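PDB 4B45: CELL division protein FTSZ from Haloferax volcanii, which binds GTP as a tubulin-like cytoskeletal protein and takes part in the control of archaeal cell shape. Local coordinates for residues 57-61 with 62-66; 84-87 with 88-92; 184-187 with 188-192; 68-71 with 72-76; 293-296 with 297-300. All blocks are in the same frame, centred on the assembly; numbering follows the deposited sequence.

Contact 1 of 5, residues 57-61 with 62-66. With GSP (5'-guanosine-diphosphate-monothiophosphate), chain C.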
loop_
_atom_site.group_PDB
_atom_site.type_symbol
_atom_site.label_atom_id
_atom_site.label_comp_id
_atom_site.label_asym_id
_atom_site.label_seq_id
_atom_site.Cartn_x
_atom_site.Cartn_y
_atom_site.Cartn_z
ATOM N N ASP A 57 21.813 -0.970 21.421
ATOM C CA ASP A 57 23.202 -0.647 21.730
ATOM C C ASP A 57 23.571 0.746 21.242
ATOM O O ASP A 57 24.598 1.274 21.633
ATOM C CB ASP A 57 24.141 -1.676 21.097
ATOM C CG ASP A 57 24.023 -1.715 19.590
ATOM O OD1 ASP A 57 22.882 -1.768 19.079
ATOM O OD2 ASP A 57 25.076 -1.676 18.914
ATOM N N ARG A 58 22.741 1.322 20.370
ATOM C CA ARG A 58 22.964 2.674 19.836
ATOM C C ARG A 58 22.024 3.717 20.454
ATOM O O ARG A 58 22.467 4.782 20.864
ATOM C CB ARG A 58 22.755 2.701 18.314
ATOM C CG ARG A 58 23.584 1.716 17.520
ATOM C CD ARG A 58 25.034 2.123 17.458
ATOM N NE ARG A 58 25.225 3.437 16.847
ATOM C CZ ARG A 58 25.400 3.646 15.546
ATOM N NH1 ARG A 58 25.392 2.629 14.692
ATOM N NH2 ARG A 58 25.580 4.880 15.100
ATOM N N VAL A 59 20.729 3.409 20.501
ATOM C CA VAL A 59 19.711 4.392 20.886
ATOM C C VAL A 59 18.792 3.949 22.023
ATOM O O VAL A 59 17.748 4.564 22.251
ATOM C CB VAL A 59 18.836 4.806 19.675
ATOM C CG1 VAL A 59 19.724 5.336 18.550
ATOM C CG2 VAL A 59 17.989 3.626 19.184
ATOM N N ASN A 60 19.171 2.877 22.718
ATOM C CA ASN A 60 18.523 2.499 23.978
ATOM C C ASN A 60 16.979 2.424 23.931
ATOM O O ASN A 60 16.296 2.901 24.837
ATOM C CB ASN A 60 18.990 3.462 25.079
ATOM C CG ASN A 60 18.619 3.001 26.474
ATOM O OD1 ASN A 60 18.298 1.830 26.700
ATOM N ND2 ASN A 60 18.662 3.929 27.427
ATOM N N GLY A 61 16.428 1.845 22.867
ATOM C CA GLY A 61 14.985 1.677 22.780
ATOM C C GLY A 61 14.150 2.942 22.621
ATOM O O GLY A 61 12.919 2.894 22.759
ATOM N N HIS A 62 14.787 4.077 22.325
ATOM C CA HIS A 62 14.033 5.331 22.239
ATOM C C HIS A 62 14.010 5.996 20.855
ATOM O O HIS A 62 13.875 7.214 20.758
ATOM C CB HIS A 62 14.417 6.333 23.362
ATOM C CG HIS A 62 15.849 6.790 23.349
ATOM N ND1 HIS A 62 16.508 7.187 22.201
ATOM C CD2 HIS A 62 16.742 6.942 24.360
ATOM C CE1 HIS A 62 17.742 7.552 22.505
ATOM N NE2 HIS A 62 17.913 7.405 23.808
ATOM N N GLY A 63 14.136 5.193 19.797
ATOM C CA GLY A 63 13.992 5.685 18.434
ATOM C C GLY A 63 15.202 6.466 17.964
ATOM O O GLY A 63 16.112 6.731 18.753
ATOM N N VAL A 64 15.219 6.846 16.686
ATOM C CA VAL A 64 16.363 7.579 16.135
ATOM C C VAL A 64 16.050 9.037 15.826
ATOM O O VAL A 64 16.882 9.741 15.245
ATOM C CB VAL A 64 16.957 6.901 14.873
ATOM C CG1 VAL A 64 17.337 5.441 15.166
ATOM C CG2 VAL A 64 15.984 6.984 13.688
ATOM N N GLY A 65 14.858 9.487 16.216
ATOM C CA GLY A 65 14.511 10.903 16.186
ATOM C C GLY A 65 14.662 11.570 14.831
ATOM O O GLY A 65 15.150 12.697 14.729
ATOM N N GLY A 66 14.266 10.857 13.782
ATOM C CA GLY A 66 14.178 11.436 12.452
ATOM C C GLY A 66 15.513 11.427 11.752
ATOM O O GLY A 66 15.654 12.009 10.686
HETATM P PG GSP C . 11.217 8.680 14.080
HETATM O O3B GSP C . 11.187 7.241 13.373
HETATM S S1G GSP C . 10.546 10.265 12.932
HETATM O O2G GSP C . 10.398 8.640 15.404
HETATM O O3G GSP C . 12.653 8.932 14.308
HETATM P PB GSP C . 9.944 6.535 12.660
HETATM O O1B GSP C . 9.263 5.494 13.514
HETATM O O2B GSP C . 10.473 5.837 11.415
HETATM P PA GSP C . 7.382 7.298 11.806
HETATM O O1A GSP C . 6.367 7.742 12.825
HETATM O O2A GSP C . 7.104 5.856 11.471
HETATM O O3A GSP C . 8.855 7.594 12.258
HETATM O "O5'" GSP C . 7.199 8.057 10.463
HETATM C "C5'" GSP C . 6.781 9.378 10.388
HETATM C "C4'" GSP C . 5.940 9.630 9.209
HETATM O "O4'" GSP C . 4.900 8.701 9.145
HETATM C "C3'" GSP C . 5.296 10.957 9.252
HETATM O "O3'" GSP C . 5.115 11.339 7.942
HETATM C "C2'" GSP C . 3.998 10.717 9.873
HETATM O "O2'" GSP C . 3.078 11.640 9.400
HETATM C "C1'" GSP C . 3.650 9.399 9.377
HETATM N N9 GSP C . 2.864 8.568 10.266
HETATM C C8 GSP C . 3.086 8.354 11.567
HETATM N N7 GSP C . 2.173 7.480 12.032
HETATM C C5 GSP C . 1.356 7.121 10.996
HETATM C C6 GSP C . 0.249 6.235 10.897
HETATM O O6 GSP C . -0.226 5.536 11.991
HETATM N N1 GSP C . -0.361 6.102 9.695
HETATM C C2 GSP C . 0.086 6.784 8.616
HETATM N N2 GSP C . -0.618 6.586 7.343
HETATM N N3 GSP C . 1.132 7.623 8.661
HETATM C C4 GSP C . 1.787 7.811 9.867
#

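Contact 2 of 5, residues 84-87 with 88-92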
loop_
_atom_site.group_PDB
_atom_site.type_symbol
_atom_site.label_atom_id
_atom_site.label_comp_id
_atom_site.label_asym_id
_atom_site.label_seq_id
_atom_site.Cartn_x
_atom_site.Cartn_y
_atom_site.Cartn_z
ATOM N N SER A 84 15.801 -13.181 10.665
ATOM C CA SER A 84 15.560 -14.415 11.416
ATOM C C SER A 84 14.167 -14.471 12.018
ATOM O O SER A 84 13.653 -15.550 12.310
ATOM C CB SER A 84 16.609 -14.600 12.504
ATOM O OG SER A 84 17.872 -14.823 11.908
ATOM N N ALA A 85 13.558 -13.307 12.210
ATOM C CA ALA A 85 12.153 -13.267 12.576
ATOM C C ALA A 85 11.336 -13.801 11.397
ATOM O O ALA A 85 10.288 -14.415 11.582
ATOM C CB ALA A 85 11.726 -11.845 12.939
ATOM N N LEU A 86 11.845 -13.592 10.186
ATOM C CA LEU A 86 11.155 -14.003 8.966
ATOM C C LEU A 86 11.347 -15.463 8.585
ATOM O O LEU A 86 10.631 -15.968 7.724
ATOM C CB LEU A 86 11.627 -13.158 7.796
ATOM C CG LEU A 86 11.238 -11.694 7.820
ATOM C CD1 LEU A 86 11.909 -11.037 6.642
ATOM C CD2 LEU A 86 9.731 -11.580 7.743
ATOM N N ASP A 87 12.329 -16.119 9.195
ATOM C CA ASP A 87 12.634 -17.513 8.886
ATOM C C ASP A 87 11.378 -18.376 8.872
ATOM O O ASP A 87 10.992 -18.907 7.831
ATOM C CB ASP A 87 13.646 -18.082 9.885
ATOM C CG ASP A 87 15.075 -17.667 9.576
ATOM O OD1 ASP A 87 15.264 -16.758 8.740
ATOM O OD2 ASP A 87 16.008 -18.247 10.176
ATOM N N GLY A 88 10.729 -18.493 10.024
ATOM C CA GLY A 88 9.536 -19.309 10.134
ATOM C C GLY A 88 8.275 -18.571 9.735
ATOM O O GLY A 88 7.166 -19.049 9.984
ATOM N N ARG A 89 8.436 -17.407 9.111
ATOM C CA ARG A 89 7.286 -16.570 8.767
ATOM C C ARG A 89 7.080 -16.369 7.264
ATOM O O ARG A 89 5.953 -16.462 6.781
ATOM C CB ARG A 89 7.356 -15.233 9.506
ATOM C CG ARG A 89 7.467 -15.411 11.009
ATOM C CD ARG A 89 7.172 -14.132 11.757
ATOM N NE ARG A 89 7.506 -14.250 13.170
ATOM C CZ ARG A 89 6.716 -14.815 14.074
ATOM N NH1 ARG A 89 5.545 -15.316 13.712
ATOM N NH2 ARG A 89 7.097 -14.883 15.342
ATOM N N VAL A 90 8.156 -16.086 6.529
ATOM C CA VAL A 90 8.093 -16.106 5.069
ATOM C C VAL A 90 8.084 -17.561 4.642
ATOM O O VAL A 90 9.118 -18.126 4.282
ATOM C CB VAL A 90 9.290 -15.390 4.411
ATOM C CG1 VAL A 90 9.180 -15.450 2.890
ATOM C CG2 VAL A 90 9.355 -13.957 4.873
ATOM N N THR A 91 6.915 -18.181 4.714
ATOM C CA THR A 91 6.831 -19.592 4.405
ATOM C C THR A 91 6.880 -19.784 2.898
ATOM O O THR A 91 7.076 -18.825 2.149
ATOM C CB THR A 91 5.563 -20.236 4.989
ATOM O OG1 THR A 91 4.409 -19.776 4.265
ATOM C CG2 THR A 91 5.437 -19.902 6.479
ATOM N N ALA A 92 6.699 -21.029 2.468
ATOM C CA ALA A 92 6.771 -21.392 1.064
ATOM C C ALA A 92 5.574 -20.847 0.312
ATOM O O ALA A 92 5.637 -20.589 -0.891
ATOM C CB ALA A 92 6.822 -22.905 0.929
#

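Contact 3 of 5, residues 184-187 with 188-192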
loop_
_atom_site.group_PDB
_atom_site.type_symbol
_atom_site.label_atom_id
_atom_site.label_comp_id
_atom_site.label_asym_id
_atom_site.label_seq_id
_atom_site.Cartn_x
_atom_site.Cartn_y
_atom_site.Cartn_z
ATOM N N GLU A 184 -6.825 2.561 8.002
ATOM C CA GLU A 184 -7.970 1.700 7.770
ATOM C C GLU A 184 -8.416 1.716 6.305
ATOM O O GLU A 184 -8.835 0.688 5.762
ATOM C CB GLU A 184 -9.120 2.094 8.689
ATOM C CG GLU A 184 -8.976 1.581 10.105
ATOM C CD GLU A 184 -9.505 0.168 10.264
ATOM O OE1 GLU A 184 -9.051 -0.731 9.518
ATOM O OE2 GLU A 184 -10.377 -0.044 11.138
ATOM N N ALA A 185 -8.330 2.882 5.671
ATOM C CA ALA A 185 -8.724 2.988 4.272
ATOM C C ALA A 185 -7.704 2.237 3.443
ATOM O O ALA A 185 -8.044 1.553 2.477
ATOM C CB ALA A 185 -8.802 4.436 3.834
ATOM N N ILE A 186 -6.440 2.353 3.824
ATOM C CA ILE A 186 -5.400 1.686 3.057
ATOM C C ILE A 186 -5.541 0.193 3.226
ATOM O O ILE A 186 -5.451 -0.565 2.253
ATOM C CB ILE A 186 -4.000 2.166 3.438
ATOM C CG1 ILE A 186 -3.795 3.572 2.885
ATOM C CG2 ILE A 186 -2.943 1.256 2.833
ATOM C CD1 ILE A 186 -4.020 3.647 1.381
ATOM N N ALA A 187 -5.814 -0.224 4.455
ATOM C CA ALA A 187 -5.993 -1.636 4.743
ATOM C C ALA A 187 -7.096 -2.275 3.897
ATOM O O ALA A 187 -6.904 -3.362 3.353
ATOM C CB ALA A 187 -6.262 -1.841 6.196
ATOM N N ARG A 188 -8.244 -1.609 3.795
ATOM C CA ARG A 188 -9.362 -2.119 2.998
ATOM C C ARG A 188 -8.993 -2.254 1.523
ATOM O O ARG A 188 -9.230 -3.293 0.913
ATOM C CB ARG A 188 -10.590 -1.218 3.132
ATOM C CG ARG A 188 -11.643 -1.478 2.069
ATOM C CD ARG A 188 -12.416 -0.204 1.730
ATOM N NE ARG A 188 -13.613 -0.044 2.551
ATOM C CZ ARG A 188 -14.302 1.089 2.661
ATOM N NH1 ARG A 188 -13.915 2.180 2.013
ATOM N NH2 ARG A 188 -15.377 1.134 3.435
ATOM N N ARG A 189 -8.409 -1.196 0.963
ATOM C CA ARG A 189 -7.904 -1.198 -0.410
ATOM C C ARG A 189 -6.898 -2.302 -0.709
ATOM O O ARG A 189 -7.043 -3.039 -1.684
ATOM C CB ARG A 189 -7.234 0.138 -0.730
ATOM C CG ARG A 189 -8.192 1.223 -1.106
ATOM C CD ARG A 189 -7.578 2.567 -0.830
ATOM N NE ARG A 189 -8.445 3.686 -1.201
ATOM C CZ ARG A 189 -9.577 3.997 -0.572
ATOM N NH1 ARG A 189 -10.010 3.261 0.452
ATOM N NH2 ARG A 189 -10.285 5.041 -0.977
ATOM N N VAL A 190 -5.845 -2.372 0.098
ATOM C CA VAL A 190 -4.783 -3.350 -0.119
ATOM C C VAL A 190 -5.283 -4.755 0.174
ATOM O O VAL A 190 -5.050 -5.679 -0.608
ATOM C CB VAL A 190 -3.537 -3.017 0.719
ATOM C CG1 VAL A 190 -2.478 -4.117 0.586
ATOM C CG2 VAL A 190 -2.968 -1.666 0.290
ATOM N N GLY A 191 -5.998 -4.903 1.287
ATOM C CA GLY A 191 -6.572 -6.182 1.669
ATOM C C GLY A 191 -7.438 -6.801 0.579
ATOM O O GLY A 191 -7.342 -8.002 0.317
ATOM N N LEU A 192 -8.284 -5.983 -0.057
ATOM C CA LEU A 192 -9.164 -6.467 -1.109
ATOM C C LEU A 192 -8.332 -6.878 -2.308
ATOM O O LEU A 192 -8.631 -7.865 -2.969
ATOM C CB LEU A 192 -10.176 -5.385 -1.528
ATOM C CG LEU A 192 -11.320 -5.129 -0.551
ATOM C CD1 LEU A 192 -12.190 -3.961 -1.023
ATOM C CD2 LEU A 192 -12.156 -6.379 -0.315
#

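Contact 4 of 5, residues 68-71 with 72-76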
loop_
_atom_site.group_PDB
_atom_site.type_symbol
_atom_site.label_atom_id
_atom_site.label_comp_id
_atom_site.label_asym_id
_atom_site.label_seq_id
_atom_site.Cartn_x
_atom_site.Cartn_y
_atom_site.Cartn_z
ATOM N N ASN A 68 17.678 9.728 9.535
ATOM C CA ASN A 68 17.636 8.741 8.466
ATOM C C ASN A 68 18.896 7.861 8.399
ATOM O O ASN A 68 18.809 6.655 8.197
ATOM C CB ASN A 68 17.440 9.482 7.131
ATOM C CG ASN A 68 17.148 8.551 5.970
ATOM O OD1 ASN A 68 17.862 7.576 5.731
ATOM N ND2 ASN A 68 16.095 8.860 5.225
ATOM N N GLU A 69 20.062 8.469 8.553
ATOM C CA GLU A 69 21.314 7.737 8.418
ATOM C C GLU A 69 21.570 6.802 9.605
ATOM O O GLU A 69 22.181 5.746 9.461
ATOM C CB GLU A 69 22.472 8.712 8.207
ATOM C CG GLU A 69 22.286 9.576 6.963
ATOM C CD GLU A 69 23.377 10.617 6.785
ATOM O OE1 GLU A 69 24.268 10.713 7.660
ATOM O OE2 GLU A 69 23.342 11.345 5.767
ATOM N N LEU A 70 21.085 7.191 10.775
ATOM C CA LEU A 70 21.121 6.315 11.938
ATOM C C LEU A 70 20.116 5.175 11.768
ATOM O O LEU A 70 20.379 4.043 12.177
ATOM C CB LEU A 70 20.827 7.107 13.215
ATOM C CG LEU A 70 20.985 6.375 14.548
ATOM C CD1 LEU A 70 22.332 5.654 14.621
ATOM C CD2 LEU A 70 20.841 7.367 15.694
ATOM N N GLY A 71 18.972 5.481 11.153
ATOM C CA GLY A 71 17.958 4.474 10.867
ATOM C C GLY A 71 18.460 3.387 9.932
ATOM O O GLY A 71 18.110 2.209 10.065
ATOM N N ALA A 72 19.277 3.786 8.966
ATOM C CA ALA A 72 19.858 2.850 8.015
ATOM C C ALA A 72 20.956 1.985 8.665
ATOM O O ALA A 72 20.992 0.774 8.463
ATOM C CB ALA A 72 20.420 3.611 6.812
ATOM N N ALA A 73 21.840 2.613 9.439
ATOM C CA ALA A 73 22.982 1.922 10.064
ATOM C C ALA A 73 22.526 0.827 11.021
ATOM O O ALA A 73 23.104 -0.260 11.071
ATOM C CB ALA A 73 23.865 2.917 10.804
ATOM N N VAL A 74 21.474 1.115 11.778
ATOM C CA VAL A 74 20.962 0.154 12.745
ATOM C C VAL A 74 20.352 -1.058 12.036
ATOM O O VAL A 74 20.521 -2.200 12.469
ATOM C CB VAL A 74 19.947 0.823 13.684
ATOM C CG1 VAL A 74 19.165 -0.213 14.449
ATOM C CG2 VAL A 74 20.670 1.759 14.627
ATOM N N MET A 75 19.657 -0.817 10.931
ATOM C CA MET A 75 19.111 -1.918 10.149
ATOM C C MET A 75 20.232 -2.731 9.488
ATOM O O MET A 75 20.103 -3.939 9.302
ATOM C CB MET A 75 18.118 -1.395 9.098
ATOM C CG MET A 75 17.439 -2.484 8.274
ATOM S SD MET A 75 16.280 -3.437 9.269
ATOM C CE MET A 75 14.936 -2.248 9.435
ATOM N N GLU A 76 21.326 -2.075 9.120
ATOM C CA GLU A 76 22.473 -2.797 8.566
ATOM C C GLU A 76 23.052 -3.765 9.599
ATOM O O GLU A 76 23.265 -4.951 9.310
ATOM C CB GLU A 76 23.582 -1.827 8.131
ATOM C CG GLU A 76 23.223 -0.867 7.010
ATOM C CD GLU A 76 23.287 -1.505 5.630
ATOM O OE1 GLU A 76 23.291 -2.751 5.539
ATOM O OE2 GLU A 76 23.340 -0.752 4.632
#

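Contact 5 of 5, residues 293-296 with 297-300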
loop_
_atom_site.group_PDB
_atom_site.type_symbol
_atom_site.label_atom_id
_atom_site.label_comp_id
_atom_site.label_asym_id
_atom_site.label_seq_id
_atom_site.Cartn_x
_atom_site.Cartn_y
_atom_site.Cartn_z
ATOM N N THR A 293 -5.179 5.937 -19.296
ATOM C CA THR A 293 -3.786 5.749 -18.876
ATOM C C THR A 293 -2.789 5.773 -20.043
ATOM O O THR A 293 -1.616 6.085 -19.867
ATOM C CB THR A 293 -3.604 4.423 -18.116
ATOM O OG1 THR A 293 -3.922 3.320 -18.981
ATOM C CG2 THR A 293 -4.503 4.374 -16.886
ATOM N N GLY A 294 -3.248 5.417 -21.231
ATOM C CA GLY A 294 -2.349 5.239 -22.358
ATOM C C GLY A 294 -1.575 3.929 -22.275
ATOM O O GLY A 294 -0.732 3.646 -23.128
ATOM N N SER A 295 -1.870 3.124 -21.253
ATOM C CA SER A 295 -1.159 1.868 -21.030
ATOM C C SER A 295 -1.506 0.794 -22.064
ATOM O O SER A 295 -2.671 0.631 -22.429
ATOM C CB SER A 295 -1.448 1.337 -19.624
ATOM O OG SER A 295 -0.986 0.002 -19.494
ATOM N N MET A 296 -0.490 0.065 -22.526
ATOM C CA MET A 296 -0.696 -1.082 -23.412
ATOM C C MET A 296 -0.852 -2.383 -22.618
ATOM O O MET A 296 -0.952 -3.466 -23.203
ATOM C CB MET A 296 0.472 -1.227 -24.390
ATOM C CG MET A 296 0.753 0.012 -25.223
ATOM S SD MET A 296 -0.682 0.429 -26.218
ATOM C CE MET A 296 -0.729 -1.021 -27.234
ATOM N N GLN A 297 -0.867 -2.274 -21.291
ATOM C CA GLN A 297 -0.945 -3.450 -20.432
ATOM C C GLN A 297 -2.017 -3.293 -19.373
ATOM O O GLN A 297 -1.721 -3.324 -18.177
ATOM C CB GLN A 297 0.384 -3.694 -19.721
ATOM C CG GLN A 297 1.605 -3.730 -20.606
ATOM C CD GLN A 297 2.852 -4.046 -19.805
ATOM O OE1 GLN A 297 3.679 -3.168 -19.539
ATOM N NE2 GLN A 297 2.978 -5.305 -19.387
ATOM N N VAL A 298 -3.256 -3.102 -19.813
ATOM C CA VAL A 298 -4.384 -3.045 -18.903
ATOM C C VAL A 298 -4.981 -4.432 -18.786
ATOM O O VAL A 298 -5.453 -5.008 -19.775
ATOM C CB VAL A 298 -5.471 -2.058 -19.390
ATOM C CG1 VAL A 298 -6.718 -2.183 -18.528
ATOM C CG2 VAL A 298 -4.946 -0.636 -19.369
ATOM N N ARG A 299 -4.936 -4.968 -17.573
ATOM C CA ARG A 299 -5.512 -6.271 -17.258
ATOM C C ARG A 299 -6.802 -6.067 -16.479
ATOM O O ARG A 299 -7.036 -4.995 -15.896
ATOM C CB ARG A 299 -4.526 -7.089 -16.406
ATOM C CG ARG A 299 -3.263 -7.504 -17.155
ATOM C CD ARG A 299 -2.228 -8.162 -16.235
ATOM N NE ARG A 299 -1.262 -8.925 -17.017
ATOM C CZ ARG A 299 -0.179 -8.404 -17.586
ATOM N NH1 ARG A 299 0.098 -7.114 -17.446
ATOM N NH2 ARG A 299 0.627 -9.179 -18.297
ATOM N N GLY A 300 -7.632 -7.097 -16.424
ATOM C CA GLY A 300 -8.880 -6.966 -15.698
ATOM C C GLY A 300 -9.411 -8.281 -15.184
ATOM O O GLY A 300 -9.127 -9.334 -15.743
#

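Contact 1 of 5, residues 57-61 with 62-66
His62 folds back over the backbone of Val59 at a type I' beta turn running from Val59 to His62. The turn comes at the end region of helix 56-59 and leads into a loop that reaches the gamma-phosphate, consistent with the T3 loop of tubulin and FtsZ. His62 N donates to Val59 O over 3.0 Å, with an N-H...O angle of 161°. Asn60 and Gly61, at the two corners, both have positive phi. The imidazole then lies against the same carbonyl. With CG of His62 between its backbone N and carbonyl carbon (chi1 62°), the ring is brought over the turn, and Val59 O sits over one of its faces. Val59 O is 2.9 Å from His62 ND1, but the angle is too poor for a hydrogen bond.

The side chain of Val59 serves the other part of the loop. Its CB rests 3.5 Å from Gly63 O. Its CG1 meets Val64 CG1 at 4.1 Å, the two valines meeting at a slant. Both also touch Leu70 of helix 68-85. An alanine here would probably lose the CG1 contact with Val64 CG1 and with Leu70, weakening the hold of the turn on helix 68-85.

Backbone bonds from Gly61 to Lys41 and from Gly63 to Thr39 tie the loop to its surroundings. Beyond Val64, the GTP-binding residues Gly65 and Gly66 turn to the nucleotide. Val64 CG2 lies 3.9 Å from O3G of the bound GTP analogue, and Gly66 N donates to that oxygen over 2.6 Å.

Contact 2 of 5, residues 84-87 with 88-92
The connection from helix 68-85 to strand 96-102 in the GTPase domain begins here, where Leu86 hands its carbonyl to the loop. Leu86 O accepts two backbone bonds. Val90 N gives the straighter one, 2.8 Å to Leu86 O, and lies only 17° from the carbonyl plane. Arg89 N is 3.0 Å from Leu86 O and comes from above that plane, 71° out of it. Two donors thus grip one oxygen where the helix gives way to the loop.

The side chains of the same two residues, Leu86 and Val90, also meet. Leu86 CD2 packs on Val90 CG2 at 3.7 Å, and both residues also rest on strand 3-8, so this apolar pair faces the sheet.

Arg89 runs the other way. Its CG lies beside its own backbone N (chi1 -56°), and from there the extended chain passes close by Ala85 O, with CG at 3.0 Å and CD at 3.1 Å from that oxygen. The guanidinium carries on to strand 31-38, where NH1 forms a salt bridge with Asp33. A leucine in place of Arg89 would probably leave the carboxylate of Asp33 without this charged mate.

Beyond it, Val90 is the centre of an inverse gamma turn, closed by a weak bond from Thr91 N to Arg89 O. The whole is a helix-to-strand link of the Rossmann-like, parallel alpha/beta type.

Contact 3 of 5, residues 184-187 with 188-192
Ala185 O is held by Arg189 twice, once from its backbone and once from its side chain. Arg189 N donates almost straight, at 174° over 3.2 Å to Ala185 O. Arg189 NH1 donates to the same oxygen over 3.3 Å. The two donors reach it from opposite faces of the carbonyl plane, and NH1 stands well above that plane. The arginine chain is extended from CG to NE, and its CD passes 3.5 Å from Ala185 O. The last torsion (chi4 69°) then sets Arg189 NH1 3.8 Å from Ala185 CB.

One residue further on, Ile186 CG2 packs against Val190 CG2 at 3.9 Å, the same two residues being joined by the bond from Val190 N to Ile186 O. With Arg188 N on Glu184 O and Gly191 N on Ala187 O, the pattern is an unbroken alpha helix.

The next shell fixes the two sides. Ile186 and Val190 lean on helix 9-26 through Leu15 and Leu19, and on strand 159-164 through Val163 and Leu161. Arg189 is covered by Phe168, Leu225 and Tyr227. Asn183, just ahead of the segment, binds the nucleotide. Helix 175-196 is consistent with the central helix H7 of the tubulin/FtsZ fold, which joins the GTPase domain to the C-terminal domain.

Contact 4 of 5, residues 68-71 with 72-76
The peptide carbonyls of Asn68, Glu69 and Leu70 are the flat groups that meet Ala72, Ala73 and Val74, each across one helical turn. Each N-H comes in tilted from the plane of its carbonyl rather than within it. Ala72 N is 3.0 Å from Asn68 O and 23° off the plane. Ala73 N is 3.2 Å from Glu69 O and 34° off. Val74 N is 3.2 Å from Leu70 O. The beta carbons of the donor residues lie near the same oxygens: Ala72 CB lies 3.7 Å from Asn68 O, and Ala73 CB 3.6 Å from Glu69 O. Gly71 O, by contrast, has Met75 N at a longer 3.5 Å.

Leu70 and Val74 form the side-chain part. In Leu70, CG is anti to the backbone N (chi1 -173°), and the second torsion then brings Leu70 CD1 to 4.2 Å from Val74 CG2. Val74 CG2 also lies 3.4 Å from Leu70 O. Outside the segments, Arg58 covers the pair, and Val74 and Met75 share Ile54. Met75 also reaches Val114 of helix 107-120.

This is the first part of helix 68-85, directly after the phosphate-binding loop. Leu70 N is hydrogen-bonded to Asp67 OD1 at the start of the helix. The contact therefore rests chiefly on backbone bonding, and Leu70 and Val74 add the apolar packing against helix 56-59.

Contact 5 of 5, residues 293-296 with 297-300
Two hydroxyls two residues apart, Thr293 OG1 and Ser295 OG, each accept a backbone N-H from two positions further on, and the second reaches across to Gln297. The first is an ST turn at the end of helix 279-293, and the second repeats its bonding pattern at the entry to strand 298-304. Ser295 N donates to Thr293 OG1 over 3.1 Å. Gln297 N donates to Ser295 OG over 2.9 Å at 158°.

The chain leaves the helix at Gly294, whose phi is positive. Thr293 holds OG1 between its backbone N and carbonyl carbon (chi1 62°), which brings the oxygen within range of Ser295 N. In Ser295 the OG stands anti to the backbone N (chi1 168°) and so points forward along the chain to Gln297.

Each hydroxyl has a second partner. Thr293 OG1 is hydrogen-bonded to Val289 O, one turn back in the helix. Ser295 OG is hydrogen-bonded to Asp264 O, on the neighbouring strand 263-272. The serine is buried, and these bonds satisfy its oxygen. They also tie the loop both to the helix end and to the sheet. Gln297 itself pairs through its backbone with Ala266, and Arg299 continues this with Ala266 and Val268.

Strand 298-304 is the outermost strand on the C-terminal-domain side of the sheet in this chain. The side chain of Val298 lies near the loop. Val298 CG2 lies 4.0 Å from Ser295 OG and 4.1 Å from Thr293 OG1, a loose approach to both hydroxyls.

How the contacts relate
Contact 3 is the buried one of the five, and its centre lies about 9 Å from that of the chain. The others are partly buried, about 20 to 26 Å out. Contacts 1 and 4 touch each other, the loop of one running into the helix of the other beside the nucleotide. Contact 2 closes the same helix, 68-85, at its far end. Contacts 3 and 4 are regular helix, ruled by backbone bonds with apolar pairs, contact 3 adding an arginine side chain on a carbonyl. Contacts 1, 2 and 5 sit where helices end, so turns and shared oxygens matter more. Contact 5 lies opposite contacts 1 and 4 about the chain's centre, and relies on hydroxyls instead.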